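Local coordinates for lipoprotein (PDB 7ADK), which probably serves as the protease MIP, a PA-clan-like peptidase that acts with the antibody-binding protein MIB and promotes dissociation of antibody from antigen, at residues Trp427-Tyr431 with Thr583-Ser587; Thr441-Thr447 with Ala541-Phe547; Lys608-Pro612 with Asp628-Leu632. All coordinates share one frame. Residue numbers count along the deposited sequence, not the author numbering.

Interaction 1 of 3, residues Trp427-Tyr431 with Thr583-Ser587; sequences WIMDY and TNNYS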
ATOM      1  N   TRP B 427       4.005  15.481  18.610  1.00 52.94           N
ATOM      2  CA  TRP B 427       2.968  15.167  19.577  1.00 52.94           C
ATOM      3  C   TRP B 427       2.551  16.399  20.349  1.00 52.94           C
ATOM      4  O   TRP B 427       3.340  17.318  20.576  1.00 52.94           O
ATOM      5  CB  TRP B 427       3.429  14.072  20.532  1.00 52.94           C
ATOM      6  CG  TRP B 427       4.579  14.446  21.408  1.00 52.94           C
ATOM      7  CD1 TRP B 427       4.482  14.884  22.680  1.00 52.94           C
ATOM      8  CD2 TRP B 427       5.999  14.456  21.085  1.00 52.94           C
ATOM      9  NE1 TRP B 427       5.726  15.186  23.164  1.00 52.94           N
ATOM     10  CE2 TRP B 427       6.705  14.928  22.235  1.00 52.94           C
ATOM     11  CE3 TRP B 427       6.752  14.109  19.958  1.00 52.94           C
ATOM     12  CZ2 TRP B 427       8.087  15.081  22.276  1.00 52.94           C
ATOM     13  CZ3 TRP B 427       8.150  14.236  19.997  1.00 52.94           C
ATOM     14  CH2 TRP B 427       8.817  14.717  21.143  1.00 52.94           C
ATOM     15  N   ILE B 428       1.291  16.442  20.733  1.00 55.59           N
ATOM     16  CA  ILE B 428       0.763  17.428  21.665  1.00 55.59           C
ATOM     17  C   ILE B 428       1.364  17.136  23.050  1.00 55.59           C
ATOM     18  O   ILE B 428       1.253  16.017  23.552  1.00 55.59           O
ATOM     19  CB  ILE B 428      -0.779  17.398  21.586  1.00 55.59           C
ATOM     20  CG1 ILE B 428      -1.409  18.714  22.045  1.00 55.59           C
ATOM     21  CG2 ILE B 428      -1.437  16.200  22.289  1.00 55.59           C
ATOM     22  CD1 ILE B 428      -2.841  18.832  21.502  1.00 55.59           C
ATOM     23  N   MET B 429       2.025  18.117  23.670  1.00 64.77           N
ATOM     24  CA  MET B 429       2.581  17.946  25.008  1.00 64.77           C
ATOM     25  C   MET B 429       1.925  18.841  26.050  1.00 64.77           C
ATOM     26  O   MET B 429       1.723  18.407  27.176  1.00 64.77           O
ATOM     27  CB  MET B 429       4.104  18.058  24.986  1.00 64.77           C
ATOM     28  CG  MET B 429       4.681  19.467  24.866  1.00 64.77           C
ATOM     29  SD  MET B 429       6.374  19.613  25.482  1.00 64.77           S
ATOM     30  CE  MET B 429       7.238  18.811  24.139  1.00 64.77           C
ATOM     31  N   ASP B 430       1.538  20.066  25.706  1.00 64.27           N
ATOM     32  CA  ASP B 430       1.112  21.060  26.687  1.00 64.27           C
ATOM     33  C   ASP B 430       0.146  22.097  26.089  1.00 64.27           C
ATOM     34  O   ASP B 430       0.029  22.235  24.871  1.00 64.27           O
ATOM     35  CB  ASP B 430       2.373  21.700  27.290  1.00 64.27           C
ATOM     36  CG  ASP B 430       2.150  22.506  28.561  1.00 64.27           C
ATOM     37  OD1 ASP B 430       1.126  22.308  29.227  1.00 64.27           O
ATOM     38  OD2 ASP B 430       3.008  23.348  28.902  1.00 64.27           O
ATOM     39  N   TYR B 431      -0.535  22.844  26.953  1.00 68.15           N
ATOM     40  CA  TYR B 431      -1.264  24.060  26.605  1.00 68.15           C
ATOM     41  C   TYR B 431      -1.187  25.106  27.721  1.00 68.15           C
ATOM     42  O   TYR B 431      -1.231  24.781  28.902  1.00 68.15           O
ATOM     43  CB  TYR B 431      -2.711  23.755  26.212  1.00 68.15           C
ATOM     44  CG  TYR B 431      -3.573  23.009  27.211  1.00 68.15           C
ATOM     45  CD1 TYR B 431      -4.180  23.678  28.289  1.00 68.15           C
ATOM     46  CD2 TYR B 431      -3.830  21.644  27.006  1.00 68.15           C
ATOM     47  CE1 TYR B 431      -5.058  22.988  29.140  1.00 68.15           C
ATOM     48  CE2 TYR B 431      -4.694  20.945  27.858  1.00 68.15           C
ATOM     49  CZ  TYR B 431      -5.317  21.621  28.920  1.00 68.15           C
ATOM     50  OH  TYR B 431      -6.136  20.934  29.746  1.00 68.15           O
ATOM     51  N   THR B 583      -7.661  19.131  17.937  1.00 61.61           N
ATOM     52  CA  THR B 583      -6.747  18.608  18.964  1.00 61.61           C
ATOM     53  C   THR B 583      -7.183  17.267  19.564  1.00 61.61           C
ATOM     54  O   THR B 583      -6.701  16.917  20.638  1.00 61.61           O
ATOM     55  CB  THR B 583      -6.472  19.633  20.079  1.00 61.61           C
ATOM     56  OG1 THR B 583      -7.632  19.926  20.820  1.00 61.61           O
ATOM     57  CG2 THR B 583      -5.895  20.919  19.496  1.00 61.61           C
ATOM     58  N   ASN B 584      -8.112  16.534  18.935  1.00 62.27           N
ATOM     59  CA  ASN B 584      -8.707  15.285  19.440  1.00 62.27           C
ATOM     60  C   ASN B 584      -9.140  15.382  20.917  1.00 62.27           C
ATOM     61  O   ASN B 584      -9.053  14.433  21.693  1.00 62.27           O
ATOM     62  CB  ASN B 584      -7.761  14.119  19.164  1.00 62.27           C
ATOM     63  CG  ASN B 584      -7.872  13.487  17.794  1.00 62.27           C
ATOM     64  OD1 ASN B 584      -8.941  13.247  17.282  1.00 62.27           O
ATOM     65  ND2 ASN B 584      -6.780  13.088  17.201  1.00 62.27           N
ATOM     66  N   ASN B 585      -9.584  16.568  21.310  1.00 67.41           N
ATOM     67  CA  ASN B 585     -10.034  16.960  22.636  1.00 67.41           C
ATOM     68  C   ASN B 585      -9.036  16.688  23.785  1.00 67.41           C
ATOM     69  O   ASN B 585      -9.437  16.282  24.871  1.00 67.41           O
ATOM     70  CB  ASN B 585     -11.447  16.414  22.859  1.00 67.41           C
ATOM     71  CG  ASN B 585     -12.228  17.217  23.871  1.00 67.41           C
ATOM     72  OD1 ASN B 585     -11.817  18.238  24.393  1.00 67.41           O
ATOM     73  ND2 ASN B 585     -13.420  16.801  24.178  1.00 67.41           N
ATOM     74  N   TYR B 586      -7.743  16.938  23.569  1.00 63.58           N
ATOM     75  CA  TYR B 586      -6.689  16.775  24.597  1.00 63.58           C
ATOM     76  C   TYR B 586      -6.941  17.552  25.903  1.00 63.58           C
ATOM     77  O   TYR B 586      -6.503  17.141  26.979  1.00 63.58           O
ATOM     78  CB  TYR B 586      -5.342  17.197  23.981  1.00 63.58           C
ATOM     79  CG  TYR B 586      -4.152  17.022  24.898  1.00 63.58           C
ATOM     80  CD1 TYR B 586      -3.719  15.735  25.265  1.00 63.58           C
ATOM     81  CD2 TYR B 586      -3.385  18.131  25.306  1.00 63.58           C
ATOM     82  CE1 TYR B 586      -2.551  15.561  26.028  1.00 63.58           C
ATOM     83  CE2 TYR B 586      -2.221  17.961  26.083  1.00 63.58           C
ATOM     84  CZ  TYR B 586      -1.809  16.667  26.444  1.00 63.58           C
ATOM     85  OH  TYR B 586      -0.681  16.447  27.161  1.00 63.58           O
ATOM     86  N   SER B 587      -7.687  18.648  25.858  1.00 66.46           N
ATOM     87  CA  SER B 587      -8.145  19.373  27.049  1.00 66.46           C
ATOM     88  C   SER B 587      -8.978  18.506  27.991  1.00 66.46           C
ATOM     89  O   SER B 587      -8.703  18.446  29.185  1.00 66.46           O
ATOM     90  CB  SER B 587      -8.967  20.590  26.634  1.00 66.46           C
ATOM     91  OG  SER B 587      -9.388  21.343  27.743  1.00 66.46           O
TER
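A strand can be tied to a distant loop largely through one well-placed aromatic ring, and the strand at Trp427-Tyr431 is a case in point. Trp427 takes no part in the loop contact; its indole packs on strands 761-765 and 769-778 of the mixed sheet. At Ile428 the side chain turns toward the loop: CG2 lies over the face of the Tyr586 ring, 3.8 Å from its centroid and 11° off the normal, a CH-pi contact, and Ile428 CD1 reaches within 4.0 Å of Thr583 CB.

Met429 and Asp430 follow as a classic beta bulge, both residues facing Tyr444 on the neighbouring strand 442-447, with Met429 in a near-helical backbone conformation (phi/psi -115/-36). The CA-to-CB bonds of both lead away from the loop, yet the Met429 carbonyl is accessible: Tyr586 OH donates a hydrogen bond to Met429 O at 3.1 Å, and the same hydroxyl also accepts from Val593 N. The Asp430 carboxylate is engaged by Tyr824, Ser837 and Leu839.

Tyr431 swings its ring back to the loop, where Tyr431 CD2 comes 3.9 Å from Tyr586 CD2, which lies at the edge of the Tyr431 ring. Its hydroxyl meets the next loop residue by contact, Tyr431 OH lying 3.6 Å from Ser587 O, a carbonyl that hydrogen-bonds Lys592. Thr583 is the first residue beyond helix 575-582, and Tyr586 N donates to Thr583 O at 3.1 Å across a tight turn whose two central residues, Asn584 and Asn585, have left-handed helical backbone angles.

Interaction 2 of 3, residues Thr441-Thr447 with Ala541-Phe547; sequences TKFYFGT and AIVEVDF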
ATOM      1  N   THR B 441      -6.767  27.396  23.916  1.00 68.41           N
ATOM      2  CA  THR B 441      -6.566  27.745  22.492  1.00 68.41           C
ATOM      3  C   THR B 441      -5.110  27.742  22.014  1.00 68.41           C
ATOM      4  O   THR B 441      -4.864  27.703  20.810  1.00 68.41           O
ATOM      5  CB  THR B 441      -7.154  29.130  22.186  1.00 68.41           C
ATOM      6  OG1 THR B 441      -6.487  30.111  22.943  1.00 68.41           O
ATOM      7  CG2 THR B 441      -8.633  29.235  22.496  1.00 68.41           C
ATOM      8  N   LYS B 442      -4.133  27.747  22.927  1.00 64.19           N
ATOM      9  CA  LYS B 442      -2.705  27.904  22.635  1.00 64.19           C
ATOM     10  C   LYS B 442      -1.918  26.688  23.110  1.00 64.19           C
ATOM     11  O   LYS B 442      -1.813  26.429  24.306  1.00 64.19           O
ATOM     12  CB  LYS B 442      -2.247  29.221  23.271  1.00 64.19           C
ATOM     13  CG  LYS B 442      -0.904  29.714  22.734  1.00 64.19           C
ATOM     14  CD  LYS B 442      -0.707  31.178  23.128  1.00 64.19           C
ATOM     15  CE  LYS B 442       0.469  31.789  22.379  1.00 64.19           C
ATOM     16  NZ  LYS B 442       0.293  33.236  22.153  1.00 64.19           N
ATOM     17  N   PHE B 443      -1.403  25.926  22.151  1.00 62.54           N
ATOM     18  CA  PHE B 443      -0.894  24.563  22.327  1.00 62.54           C
ATOM     19  C   PHE B 443       0.580  24.451  21.954  1.00 62.54           C
ATOM     20  O   PHE B 443       1.050  25.155  21.068  1.00 62.54           O
ATOM     21  CB  PHE B 443      -1.712  23.587  21.482  1.00 62.54           C
ATOM     22  CG  PHE B 443      -3.098  23.314  22.012  1.00 62.54           C
ATOM     23  CD1 PHE B 443      -4.144  24.211  21.767  1.00 62.54           C
ATOM     24  CD2 PHE B 443      -3.339  22.157  22.758  1.00 62.54           C
ATOM     25  CE1 PHE B 443      -5.433  23.935  22.229  1.00 62.54           C
ATOM     26  CE2 PHE B 443      -4.630  21.872  23.218  1.00 62.54           C
ATOM     27  CZ  PHE B 443      -5.676  22.756  22.942  1.00 62.54           C
ATOM     28  N   TYR B 444       1.292  23.540  22.617  1.00 61.56           N
ATOM     29  CA  TYR B 444       2.714  23.278  22.454  1.00 61.56           C
ATOM     30  C   TYR B 444       2.939  21.834  22.052  1.00 61.56           C
ATOM     31  O   TYR B 444       2.353  20.907  22.618  1.00 61.56           O
ATOM     32  CB  TYR B 444       3.490  23.635  23.720  1.00 61.56           C
ATOM     33  CG  TYR B 444       3.254  25.047  24.176  1.00 61.56           C
ATOM     34  CD1 TYR B 444       2.108  25.351  24.921  1.00 61.56           C
ATOM     35  CD2 TYR B 444       4.115  26.074  23.769  1.00 61.56           C
ATOM     36  CE1 TYR B 444       1.768  26.685  25.176  1.00 61.56           C
ATOM     37  CE2 TYR B 444       3.794  27.405  24.067  1.00 61.56           C
ATOM     38  CZ  TYR B 444       2.598  27.719  24.722  1.00 61.56           C
ATOM     39  OH  TYR B 444       2.220  29.011  24.851  1.00 61.56           O
ATOM     40  N   PHE B 445       3.748  21.657  21.015  1.00 51.80           N
ATOM     41  CA  PHE B 445       3.992  20.392  20.347  1.00 51.80           C
ATOM     42  C   PHE B 445       5.488  20.031  20.395  1.00 51.80           C
ATOM     43  O   PHE B 445       6.320  20.834  20.012  1.00 51.80           O
ATOM     44  CB  PHE B 445       3.498  20.490  18.905  1.00 51.80           C
ATOM     45  CG  PHE B 445       1.987  20.629  18.730  1.00 51.80           C
ATOM     46  CD1 PHE B 445       1.340  21.875  18.821  1.00 51.80           C
ATOM     47  CD2 PHE B 445       1.228  19.483  18.427  1.00 51.80           C
ATOM     48  CE1 PHE B 445      -0.052  21.965  18.648  1.00 51.80           C
ATOM     49  CE2 PHE B 445      -0.159  19.572  18.225  1.00 51.80           C
ATOM     50  CZ  PHE B 445      -0.800  20.810  18.342  1.00 51.80           C
ATOM     51  N   GLY B 446       5.826  18.835  20.877  1.00 54.14           N
ATOM     52  CA  GLY B 446       7.169  18.297  20.835  1.00 54.14           C
ATOM     53  C   GLY B 446       7.476  17.732  19.466  1.00 54.14           C
ATOM     54  O   GLY B 446       6.664  17.056  18.851  1.00 54.14           O
ATOM     55  N   THR B 447       8.648  18.023  18.936  1.00 55.47           N
ATOM     56  CA  THR B 447       9.114  17.580  17.623  1.00 55.47           C
ATOM     57  C   THR B 447      10.638  17.520  17.660  1.00 55.47           C
ATOM     58  O   THR B 447      11.224  17.595  18.745  1.00 55.47           O
ATOM     59  CB  THR B 447       8.544  18.499  16.513  1.00 55.47           C
ATOM     60  OG1 THR B 447       8.799  17.932  15.262  1.00 55.47           O
ATOM     61  CG2 THR B 447       9.101  19.921  16.512  1.00 55.47           C
ATOM     62  N   ALA B 541      12.862  19.900  19.578  1.00 54.80           N
ATOM     63  CA  ALA B 541      12.350  21.262  19.578  1.00 54.80           C
ATOM     64  C   ALA B 541      10.881  21.301  20.004  1.00 54.80           C
ATOM     65  O   ALA B 541      10.185  20.298  19.891  1.00 54.80           O
ATOM     66  CB  ALA B 541      12.582  21.866  18.194  1.00 54.80           C
ATOM     67  N   ILE B 542      10.392  22.436  20.488  1.00 56.79           N
ATOM     68  CA  ILE B 542       9.001  22.586  20.932  1.00 56.79           C
ATOM     69  C   ILE B 542       8.334  23.752  20.212  1.00 56.79           C
ATOM     70  O   ILE B 542       8.773  24.892  20.330  1.00 56.79           O
ATOM     71  CB  ILE B 542       8.897  22.726  22.459  1.00 56.79           C
ATOM     72  CG1 ILE B 542       9.672  21.610  23.178  1.00 56.79           C
ATOM     73  CG2 ILE B 542       7.423  22.745  22.888  1.00 56.79           C
ATOM     74  CD1 ILE B 542       9.731  21.771  24.684  1.00 56.79           C
ATOM     75  N   VAL B 543       7.282  23.473  19.453  1.00 57.09           N
ATOM     76  CA  VAL B 543       6.556  24.420  18.606  1.00 57.09           C
ATOM     77  C   VAL B 543       5.240  24.835  19.251  1.00 57.09           C
ATOM     78  O   VAL B 543       4.438  24.007  19.661  1.00 57.09           O
ATOM     79  CB  VAL B 543       6.290  23.806  17.216  1.00 57.09           C
ATOM     80  CG1 VAL B 543       5.366  24.682  16.355  1.00 57.09           C
ATOM     81  CG2 VAL B 543       7.615  23.587  16.485  1.00 57.09           C
ATOM     82  N   GLU B 544       4.992  26.129  19.312  1.00 63.77           N
ATOM     83  CA  GLU B 544       3.729  26.730  19.727  1.00 63.77           C
ATOM     84  C   GLU B 544       2.809  26.942  18.520  1.00 63.77           C
ATOM     85  O   GLU B 544       3.241  27.428  17.477  1.00 63.77           O
ATOM     86  CB  GLU B 544       4.046  28.040  20.448  1.00 63.77           C
ATOM     87  CG  GLU B 544       2.824  28.819  20.936  1.00 63.77           C
ATOM     88  CD  GLU B 544       3.215  30.174  21.542  1.00 63.77           C
ATOM     89  OE1 GLU B 544       3.365  31.145  20.770  1.00 63.77           O
ATOM     90  OE2 GLU B 544       3.312  30.287  22.785  1.00 63.77           O
ATOM     91  N   VAL B 545       1.535  26.602  18.679  1.00 62.33           N
ATOM     92  CA  VAL B 545       0.467  26.919  17.737  1.00 62.33           C
ATOM     93  C   VAL B 545      -0.669  27.629  18.470  1.00 62.33           C
ATOM     94  O   VAL B 545      -1.253  27.085  19.407  1.00 62.33           O
ATOM     95  CB  VAL B 545      -0.013  25.660  17.005  1.00 62.33           C
ATOM     96  CG1 VAL B 545      -1.046  26.022  15.959  1.00 62.33           C
ATOM     97  CG2 VAL B 545       1.108  24.913  16.295  1.00 62.33           C
ATOM     98  N   ASP B 546      -1.003  28.848  18.050  1.00 67.34           N
ATOM     99  CA  ASP B 546      -2.066  29.663  18.650  1.00 67.34           C
ATOM    100  C   ASP B 546      -3.318  29.660  17.767  1.00 67.34           C
ATOM    101  O   ASP B 546      -3.465  30.469  16.851  1.00 67.34           O
ATOM    102  CB  ASP B 546      -1.517  31.067  18.946  1.00 67.34           C
ATOM    103  CG  ASP B 546      -2.450  31.960  19.778  1.00 67.34           C
ATOM    104  OD1 ASP B 546      -3.643  31.651  19.936  1.00 67.34           O
ATOM    105  OD2 ASP B 546      -1.938  32.960  20.328  1.00 67.34           O
ATOM    106  N   PHE B 547      -4.222  28.694  18.003  1.00 64.26           N
ATOM    107  CA  PHE B 547      -5.396  28.515  17.146  1.00 64.26           C
ATOM    108  C   PHE B 547      -6.396  29.680  17.224  1.00 64.26           C
ATOM    109  O   PHE B 547      -7.116  29.923  16.257  1.00 64.26           O
ATOM    110  CB  PHE B 547      -6.098  27.202  17.485  1.00 64.26           C
ATOM    111  CG  PHE B 547      -5.290  25.964  17.167  1.00 64.26           C
ATOM    112  CD1 PHE B 547      -5.046  25.632  15.818  1.00 64.26           C
ATOM    113  CD2 PHE B 547      -4.788  25.158  18.198  1.00 64.26           C
ATOM    114  CE1 PHE B 547      -4.292  24.486  15.509  1.00 64.26           C
ATOM    115  CE2 PHE B 547      -4.044  24.003  17.888  1.00 64.26           C
ATOM    116  CZ  PHE B 547      -3.797  23.681  16.543  1.00 64.26           C
TER
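Lys442 NZ meets Asp546 OD2 at 2.9 Å in a hydrogen-bonded salt bridge, and a longer one, 4.0 Å from Lys442 NZ to Glu544 OE1, makes a three-residue network. On the same face, Tyr444 OH donates to Glu544 OE2 at 2.7 Å, an oxygen that Tyr832 also binds. Beneath these lies the antiparallel ladder, the strand axes at 153°, in a sheet continued by strand 421-433 beyond 442-447 and by 503-507 beyond 541-546. Phe443 pairs with Val545, Phe445 with Val543 and Thr447 with Ala541 as hydrogen-bonded pairs, for example Val545 N to Phe443 O at 2.8 Å. One further bond, Phe547 N to Thr441 O at 3.0 Å, extends the ladder past the strand end.

The opposite face is largely apolar. Phe445 CE1 touches Val545 CG2 at 3.9 Å and, at its end, Phe443 CD1 packs 3.7 Å from Phe547 CD2 just beyond the strand, both phenylalanines meeting Ile579 of helix 575-582. The pairing thus gives two distinct faces: one sets a lysine between two acids, holds the buried Glu544 by two tyrosine hydroxyls and only distantly by Lys442, and turns apolar at Ile542; the other suits a hydrophobic interior.

Interaction 3 of 3, residues Lys608-Pro612 with Asp628-Leu632; sequences KFDRP and DLDSL
Two irregular segments can be joined by one backbone hydrogen bond and a ring laid on an aliphatic side chain; Leu629, Phe609 and Lys608 carry most of this contact. The segments run about 100° apart and come closest at Lys608 with Asp628 (CA-CA 5.2 Å) and Phe609 with Leu629 (5.1 Å). Lys608 (phi/psi -75/-22) presents its carbonyl: Leu629 N donates to Lys608 O at 2.8 Å, and Asp628 CA (phi/psi -61/140) makes a CA-H...O contact of 3.3 Å with Lys608 O. The Lys608 ammonium turns to Asp598 in a salt bridge.

Phe609 (phi/psi -106/-11) has its CB directed away, but chi1 m (-61°) with chi2 -96° brings the ring back over Leu629. Leu629 CB sits 3.8 Å from the ring centroid, 14° off the normal, a CH-pi contact, and Leu629 CD2 is 3.7 Å from Phe609 CZ. Leu629 has polyproline II-like angles (phi/psi -69/150), its CB toward the partner, chi1 between wells at -98° and chi2 p. Strand 761-765 touches both side chains through Thr765.

Beyond Phe609, the chain bends at Asp610 (phi/psi -72/82), and Pro612 CD lies 4.0 Å from Asp628 OD2. The Asp630 CA-to-CB bond leads away, its carboxylate forming salt bridges with Arg274 and Lys693. The arrangement is loop-to-loop packing beside a strand of the mixed sheet, with an inverse gamma turn centred on Asp610.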
ATOM      1  N   LYS B 608      13.902  -3.363  33.935  1.00 71.86           N
ATOM      2  CA  LYS B 608      12.469  -3.305  33.618  1.00 71.86           C
ATOM      3  C   LYS B 608      12.205  -3.373  32.109  1.00 71.86           C
ATOM      4  O   LYS B 608      11.119  -3.767  31.718  1.00 71.86           O
ATOM      5  CB  LYS B 608      11.828  -2.049  34.235  1.00 71.86           C
ATOM      6  CG  LYS B 608      11.871  -2.043  35.765  1.00 71.86           C
ATOM      7  CD  LYS B 608      11.060  -0.917  36.428  1.00 71.86           C
ATOM      8  CE  LYS B 608      11.691   0.474  36.289  1.00 71.86           C
ATOM      9  NZ  LYS B 608      10.843   1.549  36.863  1.00 71.86           N
ATOM     10  N   PHE B 609      13.179  -3.038  31.265  1.00 69.60           N
ATOM     11  CA  PHE B 609      13.121  -3.128  29.802  1.00 69.60           C
ATOM     12  C   PHE B 609      13.944  -4.308  29.236  1.00 69.60           C
ATOM     13  O   PHE B 609      13.853  -4.625  28.054  1.00 69.60           O
ATOM     14  CB  PHE B 609      13.656  -1.810  29.234  1.00 69.60           C
ATOM     15  CG  PHE B 609      12.910  -0.539  29.594  1.00 69.60           C
ATOM     16  CD1 PHE B 609      11.952  -0.012  28.713  1.00 69.60           C
ATOM     17  CD2 PHE B 609      13.230   0.166  30.763  1.00 69.60           C
ATOM     18  CE1 PHE B 609      11.326   1.211  28.989  1.00 69.60           C
ATOM     19  CE2 PHE B 609      12.593   1.383  31.046  1.00 69.60           C
ATOM     20  CZ  PHE B 609      11.652   1.915  30.155  1.00 69.60           C
ATOM     21  N   ASP B 610      14.776  -4.948  30.064  1.00 76.38           N
ATOM     22  CA  ASP B 610      15.721  -6.004  29.701  1.00 76.38           C
ATOM     23  C   ASP B 610      15.002  -7.331  29.370  1.00 76.38           C
ATOM     24  O   ASP B 610      14.845  -8.203  30.225  1.00 76.38           O
ATOM     25  CB  ASP B 610      16.740  -6.134  30.844  1.00 76.38           C
ATOM     26  CG  ASP B 610      17.893  -7.088  30.578  1.00 76.38           C
ATOM     27  OD1 ASP B 610      18.049  -7.571  29.442  1.00 76.38           O
ATOM     28  OD2 ASP B 610      18.675  -7.337  31.506  1.00 76.38           O
ATOM     29  N   ARG B 611      14.496  -7.463  28.139  1.00 75.11           N
ATOM     30  CA  ARG B 611      13.708  -8.620  27.691  1.00 75.11           C
ATOM     31  C   ARG B 611      14.465  -9.958  27.779  1.00 75.11           C
ATOM     32  O   ARG B 611      15.660  -9.987  27.487  1.00 75.11           O
ATOM     33  CB  ARG B 611      13.188  -8.378  26.262  1.00 75.11           C
ATOM     34  CG  ARG B 611      14.250  -8.504  25.161  1.00 75.11           C
ATOM     35  CD  ARG B 611      13.690  -8.160  23.791  1.00 75.11           C
ATOM     36  NE  ARG B 611      14.670  -8.351  22.710  1.00 75.11           N
ATOM     37  CZ  ARG B 611      14.791  -9.407  21.932  1.00 75.11           C
ATOM     38  NH1 ARG B 611      15.663  -9.410  20.979  1.00 75.11           N
ATOM     39  NH2 ARG B 611      14.061 -10.461  22.080  1.00 75.11           N
ATOM     40  N   PRO B 612      13.798 -11.094  28.054  1.00 78.47           N
ATOM     41  CA  PRO B 612      14.356 -12.404  27.745  1.00 78.47           C
ATOM     42  C   PRO B 612      14.383 -12.616  26.223  1.00 78.47           C
ATOM     43  O   PRO B 612      13.501 -12.135  25.516  1.00 78.47           O
ATOM     44  CB  PRO B 612      13.425 -13.383  28.445  1.00 78.47           C
ATOM     45  CG  PRO B 612      12.070 -12.703  28.399  1.00 78.47           C
ATOM     46  CD  PRO B 612      12.418 -11.224  28.480  1.00 78.47           C
ATOM     47  N   ASP B 628       7.288  -6.369  32.047  1.00 74.43           N
ATOM     48  CA  ASP B 628       8.304  -5.552  31.391  1.00 74.43           C
ATOM     49  C   ASP B 628       7.706  -4.185  31.022  1.00 74.43           C
ATOM     50  O   ASP B 628       6.571  -4.111  30.549  1.00 74.43           O
ATOM     51  CB  ASP B 628       8.850  -6.230  30.127  1.00 74.43           C
ATOM     52  CG  ASP B 628       9.709  -7.474  30.329  1.00 74.43           C
ATOM     53  OD1 ASP B 628      10.292  -7.653  31.411  1.00 74.43           O
ATOM     54  OD2 ASP B 628       9.841  -8.274  29.382  1.00 74.43           O
ATOM     55  N   LEU B 629       8.469  -3.110  31.185  1.00 71.87           N
ATOM     56  CA  LEU B 629       8.191  -1.857  30.505  1.00 71.87           C
ATOM     57  C   LEU B 629       8.446  -2.019  29.007  1.00 71.87           C
ATOM     58  O   LEU B 629       9.240  -2.838  28.563  1.00 71.87           O
ATOM     59  CB  LEU B 629       8.989  -0.698  31.119  1.00 71.87           C
ATOM     60  CG  LEU B 629       8.175   0.130  32.119  1.00 71.87           C
ATOM     61  CD1 LEU B 629       7.761  -0.660  33.348  1.00 71.87           C
ATOM     62  CD2 LEU B 629       8.955   1.349  32.566  1.00 71.87           C
ATOM     63  N   ASP B 630       7.670  -1.245  28.273  1.00 69.12           N
ATOM     64  CA  ASP B 630       7.496  -1.263  26.836  1.00 69.12           C
ATOM     65  C   ASP B 630       8.047   0.031  26.270  1.00 69.12           C
ATOM     66  O   ASP B 630       7.935   1.074  26.900  1.00 69.12           O
ATOM     67  CB  ASP B 630       5.999  -1.304  26.531  1.00 69.12           C
ATOM     68  CG  ASP B 630       5.330  -2.625  26.872  1.00 69.12           C
ATOM     69  OD1 ASP B 630       5.812  -3.660  26.382  1.00 69.12           O
ATOM     70  OD2 ASP B 630       4.262  -2.641  27.525  1.00 69.12           O
ATOM     71  N   SER B 631       8.566   0.020  25.058  1.00 62.75           N
ATOM     72  CA  SER B 631       8.658   1.244  24.280  1.00 62.75           C
ATOM     73  C   SER B 631       7.498   1.287  23.291  1.00 62.75           C
ATOM     74  O   SER B 631       7.290   0.367  22.500  1.00 62.75           O
ATOM     75  CB  SER B 631      10.010   1.378  23.597  1.00 62.75           C
ATOM     76  OG  SER B 631      11.076   1.411  24.526  1.00 62.75           O
ATOM     77  N   LEU B 632       6.737   2.369  23.308  1.00 60.52           N
ATOM     78  CA  LEU B 632       5.641   2.641  22.385  1.00 60.52           C
ATOM     79  C   LEU B 632       6.083   3.711  21.408  1.00 60.52           C
ATOM     80  O   LEU B 632       6.478   4.794  21.821  1.00 60.52           O
ATOM     81  CB  LEU B 632       4.371   3.115  23.115  1.00 60.52           C
ATOM     82  CG  LEU B 632       3.649   2.140  24.047  1.00 60.52           C
ATOM     83  CD1 LEU B 632       3.551   0.777  23.414  1.00 60.52           C
ATOM     84  CD2 LEU B 632       4.271   2.027  25.428  1.00 60.52           C
TER

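In the fold
Interactions 1 and 2 adjoin, their centres 9 Å apart. Strands 421-433 and 442-447 are neighbours in the antiparallel sheet, joined by probable hydrogen bonds such as Asp430 O to Tyr444 N (2.9 Å), and interaction 2 is nested along the chain inside the loop that interaction 1 closes. Interaction 3 follows in series, its centre 27 Å from interaction 1 and 30 Å from interaction 2, with nearest atoms about 10 and 13 Å away. Strand 761-765 of the mixed sheet bridges the gap, meeting Trp427 on one hand and Phe609 and Leu629 on the other. Two packed sheets are consistent with the double-barrel plan of PA-clan peptidases, whose active site lies between the barrels.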